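Local structure of leucyl-trna synthetase (Plasmodium falciparum, 5FOC) at residues Pro143-Tyr148 / Ile246-Ser251; Tyr239-Thr244 / Ala267-Ile272; Pro256-Asp261 / Asn292-Cys297. The protein charges tRNA(Leu) with leucine using ATP, and the piece in this structure is its editing domain, which probably deacylates mischarged tRNA. The protein carries 2 engineered substitutions. All blocks are in the same frame, centred on the assembly; numbering follows the deposited sequence.

How the contacts relate
All three contacts belong to the editing domain and reach its large mixed sheet. Along the chain, 143-148 comes first, then 239-244, 246-251, 256-261, 267-272 and 292-297, so contact 2 interleaves with both others while contact 1 closes before contact 3 opens. Contact 2 lies between them, its centre about 15 Å from that of contact 1 and about 13 Å from that of contact 3. It touches each: P143 CG packs 3.6 Å from P242 CB, and L269 CD2 lies 3.5 Å from S259 OG. Contacts 1 and 3, centres about 22 Å apart, do not meet. Strands 238-242 and 254-257 and helix 263-274, successive in the chain, pack so that contact 2 adjoins both others.

Contact 1 of 3, residues Pro143-Tyr148 / Ile246-Ser251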
loop_
_atom_site.group_PDB
_atom_site.type_symbol
_atom_site.label_atom_id
_atom_site.label_comp_id
_atom_site.label_asym_id
_atom_site.label_seq_id
_atom_site.Cartn_x
_atom_site.Cartn_y
_atom_site.Cartn_z
ATOM N N PRO A 143 -10.560 3.452 -4.032
ATOM C CA PRO A 143 -11.584 2.425 -4.335
ATOM C C PRO A 143 -12.133 2.496 -5.776
ATOM O O PRO A 143 -12.625 1.516 -6.316
ATOM C CB PRO A 143 -12.682 2.754 -3.313
ATOM C CG PRO A 143 -12.552 4.231 -3.082
ATOM C CD PRO A 143 -11.081 4.477 -3.110
ATOM N N ASN A 144 -11.970 3.649 -6.429
ATOM C CA ASN A 144 -12.557 3.908 -7.722
ATOM C C ASN A 144 -11.644 3.624 -8.904
ATOM O O ASN A 144 -12.052 3.830 -10.049
ATOM C CB ASN A 144 -13.025 5.381 -7.726
ATOM C CG ASN A 144 -14.174 5.600 -6.746
ATOM O OD1 ASN A 144 -15.045 4.761 -6.646
ATOM N ND2 ASN A 144 -14.169 6.693 -6.026
ATOM N N GLU A 145 -10.408 3.204 -8.637
ATOM C CA GLU A 145 -9.383 3.027 -9.674
ATOM C C GLU A 145 -8.950 1.571 -9.726
ATOM O O GLU A 145 -9.040 0.825 -8.717
ATOM C CB GLU A 145 -8.178 3.919 -9.379
ATOM C CG GLU A 145 -8.534 5.400 -9.265
ATOM C CD GLU A 145 -8.909 6.078 -10.564
ATOM O OE1 GLU A 145 -8.706 5.531 -11.658
ATOM O OE2 GLU A 145 -9.432 7.204 -10.476
ATOM N N TYR A 146 -8.492 1.170 -10.889
ATOM C CA TYR A 146 -7.921 -0.131 -11.123
ATOM C C TYR A 146 -6.516 -0.319 -10.562
ATOM O O TYR A 146 -5.648 0.537 -10.651
ATOM C CB TYR A 146 -7.893 -0.427 -12.609
ATOM C CG TYR A 146 -9.230 -0.755 -13.191
ATOM C CD1 TYR A 146 -9.842 -1.961 -12.879
ATOM C CD2 TYR A 146 -9.869 0.078 -14.088
ATOM C CE1 TYR A 146 -11.074 -2.283 -13.405
ATOM C CE2 TYR A 146 -11.095 -0.244 -14.643
ATOM C CZ TYR A 146 -11.682 -1.461 -14.287
ATOM O OH TYR A 146 -12.877 -1.778 -14.843
ATOM N N TYR A 147 -6.284 -1.486 -9.985
ATOM C CA TYR A 147 -4.950 -1.889 -9.580
ATOM C C TYR A 147 -4.542 -3.122 -10.350
ATOM O O TYR A 147 -5.387 -3.973 -10.672
ATOM C CB TYR A 147 -4.842 -2.068 -8.053
ATOM C CG TYR A 147 -4.929 -0.751 -7.337
ATOM C CD1 TYR A 147 -6.160 -0.144 -7.098
ATOM C CD2 TYR A 147 -3.766 -0.045 -6.988
ATOM C CE1 TYR A 147 -6.244 1.087 -6.478
ATOM C CE2 TYR A 147 -3.849 1.155 -6.331
ATOM C CZ TYR A 147 -5.071 1.746 -6.108
ATOM O OH TYR A 147 -5.151 2.984 -5.509
ATOM N N TYR A 148 -3.247 -3.260 -10.589
ATOM C CA TYR A 148 -2.693 -4.334 -11.370
ATOM C C TYR A 148 -1.963 -5.332 -10.479
ATOM O O TYR A 148 -1.364 -4.985 -9.504
ATOM C CB TYR A 148 -1.716 -3.753 -12.448
ATOM C CG TYR A 148 -2.474 -3.037 -13.529
ATOM C CD1 TYR A 148 -3.076 -1.795 -13.274
ATOM C CD2 TYR A 148 -2.597 -3.573 -14.808
ATOM C CE1 TYR A 148 -3.774 -1.113 -14.266
ATOM C CE2 TYR A 148 -3.263 -2.874 -15.824
ATOM C CZ TYR A 148 -3.859 -1.656 -15.539
ATOM O OH TYR A 148 -4.542 -0.956 -16.514
ATOM N N ILE A 246 -6.267 9.632 -3.166
ATOM C CA ILE A 246 -5.038 9.031 -3.711
ATOM C C ILE A 246 -4.938 9.338 -5.223
ATOM O O ILE A 246 -5.846 9.038 -5.984
ATOM C CB ILE A 246 -4.982 7.509 -3.461
ATOM C CG1 ILE A 246 -4.708 7.318 -1.990
ATOM C CG2 ILE A 246 -3.928 6.841 -4.330
ATOM C CD1 ILE A 246 -4.917 5.874 -1.568
ATOM N N LYS A 247 -3.832 9.970 -5.624
ATOM C CA LYS A 247 -3.625 10.319 -7.020
ATOM C C LYS A 247 -2.951 9.191 -7.784
ATOM O O LYS A 247 -1.866 8.732 -7.405
ATOM C CB LYS A 247 -2.732 11.582 -7.113
ATOM C CG LYS A 247 -3.365 12.851 -6.548
ATOM C CD LYS A 247 -4.630 13.289 -7.301
ATOM C CE LYS A 247 -5.377 14.437 -6.603
ATOM N NZ LYS A 247 -6.019 13.951 -5.319
ATOM N N MET A 248 -3.586 8.749 -8.868
ATOM C CA MET A 248 -3.093 7.615 -9.614
ATOM C C MET A 248 -1.832 7.864 -10.432
ATOM O O MET A 248 -1.216 6.929 -10.893
ATOM C CB MET A 248 -4.204 7.066 -10.482
ATOM C CG MET A 248 -5.388 6.524 -9.673
ATOM S SD MET A 248 -5.065 5.473 -8.213
ATOM C CE MET A 248 -4.475 3.953 -8.952
ATOM N N ASN A 249 -1.426 9.116 -10.548
ATOM C CA ASN A 249 -0.172 9.449 -11.186
ATOM C C ASN A 249 1.019 9.550 -10.225
ATOM O O ASN A 249 2.124 9.834 -10.677
ATOM C CB ASN A 249 -0.307 10.709 -12.056
ATOM C CG ASN A 249 -0.676 11.952 -11.268
ATOM O OD1 ASN A 249 -1.273 11.882 -10.204
ATOM N ND2 ASN A 249 -0.361 13.095 -11.811
ATOM N N ILE A 250 0.841 9.181 -8.949
ATOM C CA ILE A 250 1.893 9.280 -7.956
ATOM C C ILE A 250 2.219 7.860 -7.459
ATOM O O ILE A 250 1.306 7.150 -6.930
ATOM C CB ILE A 250 1.452 10.157 -6.777
ATOM C CG1 ILE A 250 1.187 11.613 -7.225
ATOM C CG2 ILE A 250 2.455 10.059 -5.617
ATOM C CD1 ILE A 250 2.394 12.252 -7.788
ATOM N N SER A 251 3.454 7.423 -7.663
ATOM C CA SER A 251 3.967 6.164 -7.140
ATOM C C SER A 251 2.998 4.996 -7.434
ATOM O O SER A 251 2.478 4.849 -8.522
ATOM C CB SER A 251 4.290 6.350 -5.656
ATOM O OG SER A 251 5.052 5.289 -5.141
#
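M248 sets its CG anti to its own carbonyl carbon (chi1 -63°) and then bends at both later torsions, the last (chi3 -71°) carrying CE round toward Y147 while SD remains beside E145. The result is a Met-aromatic contact between the loop joining strands 238-242 and 254-257 and the start of strand 146-152 with E145 just before it, on the large mixed sheet of the editing domain. The sulfur stands 5.2 Å from the centroid of the Y147 ring, 47° off the ring normal, an oblique approach. It is the methyl that makes the close touch: M248 CE reaches Y147 CZ at 3.6 Å, with the two side chains crossing at about a right angle.

E145 covers the other part of the thioether chain. The two side chains slide past each other in opposite directions, and E145 CG comes within 3.4 Å of M248 CG, so it is the methylene portion of the glutamate that carries the packing. E145 CG also lies 3.6 Å from M248 SD. No hydrogen bond crosses between the segments, and their joint buried surface is a modest 182 Å², with M248 supplying the greatest share.

The turn that presents M248 is a type I beta turn from K247 to I250, closed by a bond from I250 N to K247 O of 3.1 Å. On the other side, the hydroxyl of the buried Y147 has polar partners beyond the contact, hydrogen-bonding with G253 O and with N142 N; two bonds at the tip restrict where the phenol can sit as the methyl packs against it. At the margin, the I246 methyl CG2 lies 4.2 Å from the phenol oxygen Y147 OH.

Contact 2 of 3, residues Tyr239-Thr244 / Ala267-Ile272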
loop_
_atom_site.group_PDB
_atom_site.type_symbol
_atom_site.label_atom_id
_atom_site.label_comp_id
_atom_site.label_asym_id
_atom_site.label_seq_id
_atom_site.Cartn_x
_atom_site.Cartn_y
_atom_site.Cartn_z
ATOM N N TYR A 239 -6.397 -3.204 8.059
ATOM C CA TYR A 239 -7.433 -3.405 7.076
ATOM C C TYR A 239 -7.214 -2.406 5.955
ATOM O O TYR A 239 -6.782 -1.254 6.225
ATOM C CB TYR A 239 -8.813 -3.266 7.703
ATOM C CG TYR A 239 -8.994 -4.281 8.822
ATOM C CD1 TYR A 239 -9.002 -5.630 8.559
ATOM C CD2 TYR A 239 -9.054 -3.858 10.131
ATOM C CE1 TYR A 239 -9.130 -6.537 9.622
ATOM C CE2 TYR A 239 -9.219 -4.771 11.188
ATOM C CZ TYR A 239 -9.200 -6.091 10.894
ATOM O OH TYR A 239 -9.360 -6.988 11.959
ATOM N N ILE A 240 -7.618 -2.827 4.769
ATOM C CA ILE A 240 -7.623 -1.904 3.605
ATOM C C ILE A 240 -8.841 -0.996 3.706
ATOM O O ILE A 240 -9.989 -1.475 3.743
ATOM C CB ILE A 240 -7.564 -2.615 2.269
ATOM C CG1 ILE A 240 -6.264 -3.365 2.167
ATOM C CG2 ILE A 240 -7.655 -1.603 1.114
ATOM C CD1 ILE A 240 -6.030 -4.198 0.936
ATOM N N LEU A 241 -8.624 0.332 3.646
ATOM C CA LEU A 241 -9.667 1.310 3.681
ATOM C C LEU A 241 -9.639 2.215 2.440
ATOM O O LEU A 241 -8.575 2.365 1.877
ATOM C CB LEU A 241 -9.533 2.194 4.908
ATOM C CG LEU A 241 -9.620 1.610 6.319
ATOM C CD1 LEU A 241 -9.490 2.728 7.328
ATOM C CD2 LEU A 241 -10.951 0.918 6.487
ATOM N N PRO A 242 -10.778 2.760 2.051
ATOM C CA PRO A 242 -10.827 3.606 0.848
ATOM C C PRO A 242 -10.423 5.058 1.099
ATOM O O PRO A 242 -10.884 5.683 2.023
ATOM C CB PRO A 242 -12.276 3.515 0.431
ATOM C CG PRO A 242 -13.007 3.406 1.731
ATOM C CD PRO A 242 -12.138 2.520 2.591
ATOM N N MET A 243 -9.556 5.576 0.202
ATOM C CA MET A 243 -9.147 6.983 0.237
ATOM C C MET A 243 -9.213 7.468 -1.202
ATOM O O MET A 243 -8.373 7.102 -2.020
ATOM C CB MET A 243 -7.772 7.110 0.842
ATOM C CG MET A 243 -7.198 8.543 0.851
ATOM S SD MET A 243 -5.497 8.640 1.476
ATOM C CE MET A 243 -5.692 9.361 3.089
ATOM N N THR A 244 -10.266 8.237 -1.515
ATOM C CA THR A 244 -10.521 8.687 -2.902
ATOM C C THR A 244 -9.577 9.756 -3.379
ATOM O O THR A 244 -9.580 10.042 -4.569
ATOM C CB THR A 244 -11.958 9.199 -3.092
ATOM O OG1 THR A 244 -12.215 10.326 -2.222
ATOM C CG2 THR A 244 -12.916 8.068 -2.819
ATOM N N ALA A 267 -7.476 12.524 8.973
ATOM C CA ALA A 267 -8.704 13.064 8.407
ATOM C C ALA A 267 -9.566 11.990 7.765
ATOM O O ALA A 267 -10.787 11.968 7.957
ATOM C CB ALA A 267 -8.386 14.130 7.374
ATOM N N CYS A 268 -8.932 11.119 7.006
ATOM C CA CYS A 268 -9.642 10.097 6.237
ATOM C C CYS A 268 -10.248 9.044 7.199
ATOM O O CYS A 268 -11.428 8.651 7.066
ATOM C CB CYS A 268 -8.719 9.438 5.235
ATOM S SG CYS A 268 -9.478 8.177 4.227
ATOM N N LEU A 269 -9.424 8.620 8.148
ATOM C CA LEU A 269 -9.893 7.668 9.153
ATOM C C LEU A 269 -11.051 8.263 9.966
ATOM O O LEU A 269 -12.067 7.573 10.199
ATOM C CB LEU A 269 -8.726 7.176 10.025
ATOM C CG LEU A 269 -9.094 6.164 11.135
ATOM C CD1 LEU A 269 -9.841 4.929 10.591
ATOM C CD2 LEU A 269 -7.816 5.786 11.898
ATOM N N GLU A 270 -10.949 9.522 10.358
ATOM C CA GLU A 270 -12.013 10.227 11.065
ATOM C C GLU A 270 -13.318 10.313 10.250
ATOM O O GLU A 270 -14.376 10.139 10.807
ATOM C CB GLU A 270 -11.524 11.608 11.516
ATOM C CG GLU A 270 -12.552 12.502 12.191
ATOM C CD GLU A 270 -12.905 12.129 13.621
ATOM O OE1 GLU A 270 -12.444 11.088 14.143
ATOM O OE2 GLU A 270 -13.678 12.910 14.230
ATOM N N ASP A 271 -13.236 10.549 8.931
ATOM C CA ASP A 271 -14.431 10.603 8.067
ATOM C C ASP A 271 -15.071 9.222 7.982
ATOM O O ASP A 271 -16.294 9.075 8.044
ATOM C CB ASP A 271 -14.084 11.119 6.656
ATOM C CG ASP A 271 -14.020 12.631 6.573
ATOM O OD1 ASP A 271 -14.393 13.347 7.501
ATOM O OD2 ASP A 271 -13.505 13.137 5.556
ATOM N N ILE A 272 -14.238 8.193 7.863
ATOM C CA ILE A 272 -14.750 6.817 7.828
ATOM C C ILE A 272 -15.483 6.462 9.099
ATOM O O ILE A 272 -16.598 5.898 9.069
ATOM C CB ILE A 272 -13.622 5.815 7.503
ATOM C CG1 ILE A 272 -13.148 6.045 6.058
ATOM C CG2 ILE A 272 -14.088 4.371 7.625
ATOM C CD1 ILE A 272 -11.889 5.325 5.677
#
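P242 O, the carbonyl oxygen near the end of strand 238-242, is approached by two side chains of helix 263-274: C268 SG lies 3.6 Å away and I272 CD1 of the same helix 3.8 Å from that oxygen. No hydrogen bond passes between the segments, so the contact rests on shape and apolar packing; all six touching residues are buried, and 243 Å² of surface is buried between the segments, both sides summed. Helix 267-272 runs nearly perpendicular to strand 239-242: the directions differ by 87° and the axes come within 9.7 Å, evidence for a helix laid across the strand of a mixed sheet.

C268, L269 and I272 furnish the helix side, the first and last being one turn apart. I272 CD1 wedges in beside L241, whose CD1 lies 3.9 Å from it; the two side chains meet at a slant. The same branch of L241 also serves the helix a second time, its CD1 being 4.0 Å from L269 CD1, so a single leucine methyl touches two helix residues.

Past the strand's end, M243 extends through its first two torsions and then turns at chi3 (-106°), which sets CE 3.7 Å from C268 CB. C268 in turn holds SG anti to its backbone N (chi1 -180°), bringing the sulfur within 3.9 Å of M243 CB as well as near P242 O.

Strand 238-242 runs parallel to strand 138-141, with which L241 shares backbone hydrogen bonds, and F140 of that strand touches both M243 and C268. Y279 of helix 276-282 bridges strand and helix where they meet, packing on P242 and I272, while Y312 of helix 307-314 lies against A267 and E270 of helix 263-274.

Contact 3 of 3, residues Pro256-Asp261 / Asn292-Cys297; sequences PCVSSD and NNSESC
The backbones come nearest at S260 and S296, whose CA atoms are 5.0 Å apart, and segment 256-261 turns there, with D261 N bonded to V258 O at 3.1 Å. D261 uses both carboxylate oxygens: S296 OG donates to OD1 at 2.7 Å, and C297 N donates to OD2 at 2.9 Å along a fairly straight path (N-H...O 161°). Each oxygen accepts through its syn lone pair, and the two bonds restrict rotation of the carboxylate. S296 OG in turn is hydrogen-bonded to N306 N.

This bidentate acceptance by the D261 carboxylate joins the loop leaving strand 254-257, which pairs antiparallel with strand 138-141 in the mixed sheet, to the loop before strand 298-299 in the editing domain. Beside it, S294 OG, anti to its backbone N (chi1 173°), accepts from S260 N at 3.2 Å (159°) and lies 2.7 Å from S260 OG; it also hydrogen-bonds with G135 O. S259 OG, whose polar partner is N137 ND2, rests 3.3 Å from S294 CB, and V258 CG1 meets S294 OG at 3.5 Å.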
loop_
_atom_site.group_PDB
_atom_site.type_symbol
_atom_site.label_atom_id
_atom_site.label_comp_id
_atom_site.label_asym_id
_atom_site.label_seq_id
_atom_site.Cartn_x
_atom_site.Cartn_y
_atom_site.Cartn_z
ATOM N N PRO A 256 0.350 3.586 3.230
ATOM C CA PRO A 256 0.162 3.244 4.646
ATOM C C PRO A 256 -0.614 4.323 5.332
ATOM O O PRO A 256 -0.378 5.524 5.083
ATOM C CB PRO A 256 1.581 3.115 5.203
ATOM C CG PRO A 256 2.511 3.451 4.079
ATOM C CD PRO A 256 1.765 3.787 2.870
ATOM N N CYS A 257 -1.587 3.963 6.174
ATOM C CA CYS A 257 -2.304 4.872 7.009
ATOM C C CYS A 257 -1.533 4.916 8.324
ATOM O O CYS A 257 -1.375 3.870 8.987
ATOM C CB CYS A 257 -3.743 4.376 7.271
ATOM S SG CYS A 257 -4.624 5.413 8.432
ATOM N N VAL A 258 -1.001 6.087 8.695
ATOM C CA VAL A 258 -0.461 6.320 10.019
ATOM C C VAL A 258 -1.191 7.486 10.616
ATOM O O VAL A 258 -0.712 8.626 10.560
ATOM C CB VAL A 258 1.064 6.575 10.062
ATOM C CG1 VAL A 258 1.593 6.617 11.504
ATOM C CG2 VAL A 258 1.786 5.521 9.287
ATOM N N SER A 259 -2.340 7.238 11.230
ATOM C CA SER A 259 -3.245 8.311 11.610
ATOM C C SER A 259 -2.738 9.209 12.733
ATOM O O SER A 259 -3.150 10.373 12.832
ATOM C CB SER A 259 -4.652 7.814 11.882
ATOM O OG SER A 259 -4.596 6.849 12.919
ATOM N N SER A 260 -1.795 8.715 13.518
ATOM C CA SER A 260 -1.183 9.517 14.565
ATOM C C SER A 260 -0.314 10.625 14.016
ATOM O O SER A 260 -0.265 11.652 14.629
ATOM C CB SER A 260 -0.316 8.654 15.491
ATOM O OG SER A 260 0.599 7.868 14.777
ATOM N N ASP A 261 0.381 10.328 12.925
ATOM C CA ASP A 261 1.494 11.184 12.464
ATOM C C ASP A 261 1.258 11.888 11.160
ATOM O O ASP A 261 2.168 12.679 10.702
ATOM C CB ASP A 261 2.709 10.320 12.333
ATOM C CG ASP A 261 3.176 9.755 13.685
ATOM O OD1 ASP A 261 2.963 10.411 14.732
ATOM O OD2 ASP A 261 3.833 8.697 13.658
ATOM N N ASN A 292 -8.651 0.625 15.098
ATOM C CA ASN A 292 -7.234 0.322 15.297
ATOM C C ASN A 292 -6.547 1.615 15.718
ATOM O O ASN A 292 -6.756 2.682 15.082
ATOM C CB ASN A 292 -6.536 -0.167 14.018
ATOM C CG ASN A 292 -6.961 -1.527 13.577
ATOM O OD1 ASN A 292 -7.634 -2.286 14.372
ATOM N ND2 ASN A 292 -6.581 -1.919 12.379
ATOM N N ASN A 293 -5.709 1.515 16.738
ATOM C CA ASN A 293 -4.854 2.616 17.221
ATOM C C ASN A 293 -3.588 2.686 16.410
ATOM O O ASN A 293 -3.016 1.641 16.074
ATOM C CB ASN A 293 -4.434 2.365 18.686
ATOM C CG ASN A 293 -3.718 3.556 19.312
ATOM O OD1 ASN A 293 -4.348 4.522 19.726
ATOM N ND2 ASN A 293 -2.401 3.503 19.352
ATOM N N SER A 294 -3.133 3.920 16.131
ATOM C CA SER A 294 -1.842 4.199 15.497
ATOM C C SER A 294 -0.866 4.738 16.531
ATOM O O SER A 294 -1.126 5.776 17.100
ATOM C CB SER A 294 -2.102 5.242 14.465
ATOM O OG SER A 294 -0.839 5.694 13.905
ATOM N N GLU A 295 0.210 4.007 16.814
ATOM C CA GLU A 295 1.165 4.408 17.810
ATOM C C GLU A 295 1.980 5.567 17.180
ATOM O O GLU A 295 2.573 5.360 16.164
ATOM C CB GLU A 295 2.108 3.277 18.159
ATOM C CG GLU A 295 3.053 3.585 19.299
ATOM C CD GLU A 295 2.383 3.573 20.651
ATOM O OE1 GLU A 295 1.551 2.649 20.919
ATOM O OE2 GLU A 295 2.687 4.506 21.435
ATOM N N SER A 296 1.942 6.723 17.810
ATOM C CA SER A 296 2.658 7.921 17.281
ATOM C C SER A 296 4.160 7.686 17.369
ATOM O O SER A 296 4.702 7.250 18.409
ATOM C CB SER A 296 2.259 9.149 18.072
ATOM O OG SER A 296 2.801 10.324 17.458
ATOM N N CYS A 297 4.831 7.940 16.247
ATOM C CA CYS A 297 6.273 7.731 16.100
ATOM C C CYS A 297 7.106 9.021 16.245
ATOM O O CYS A 297 8.297 8.907 16.431
ATOM C CB CYS A 297 6.598 7.090 14.732
ATOM S SG CYS A 297 5.822 5.448 14.588
#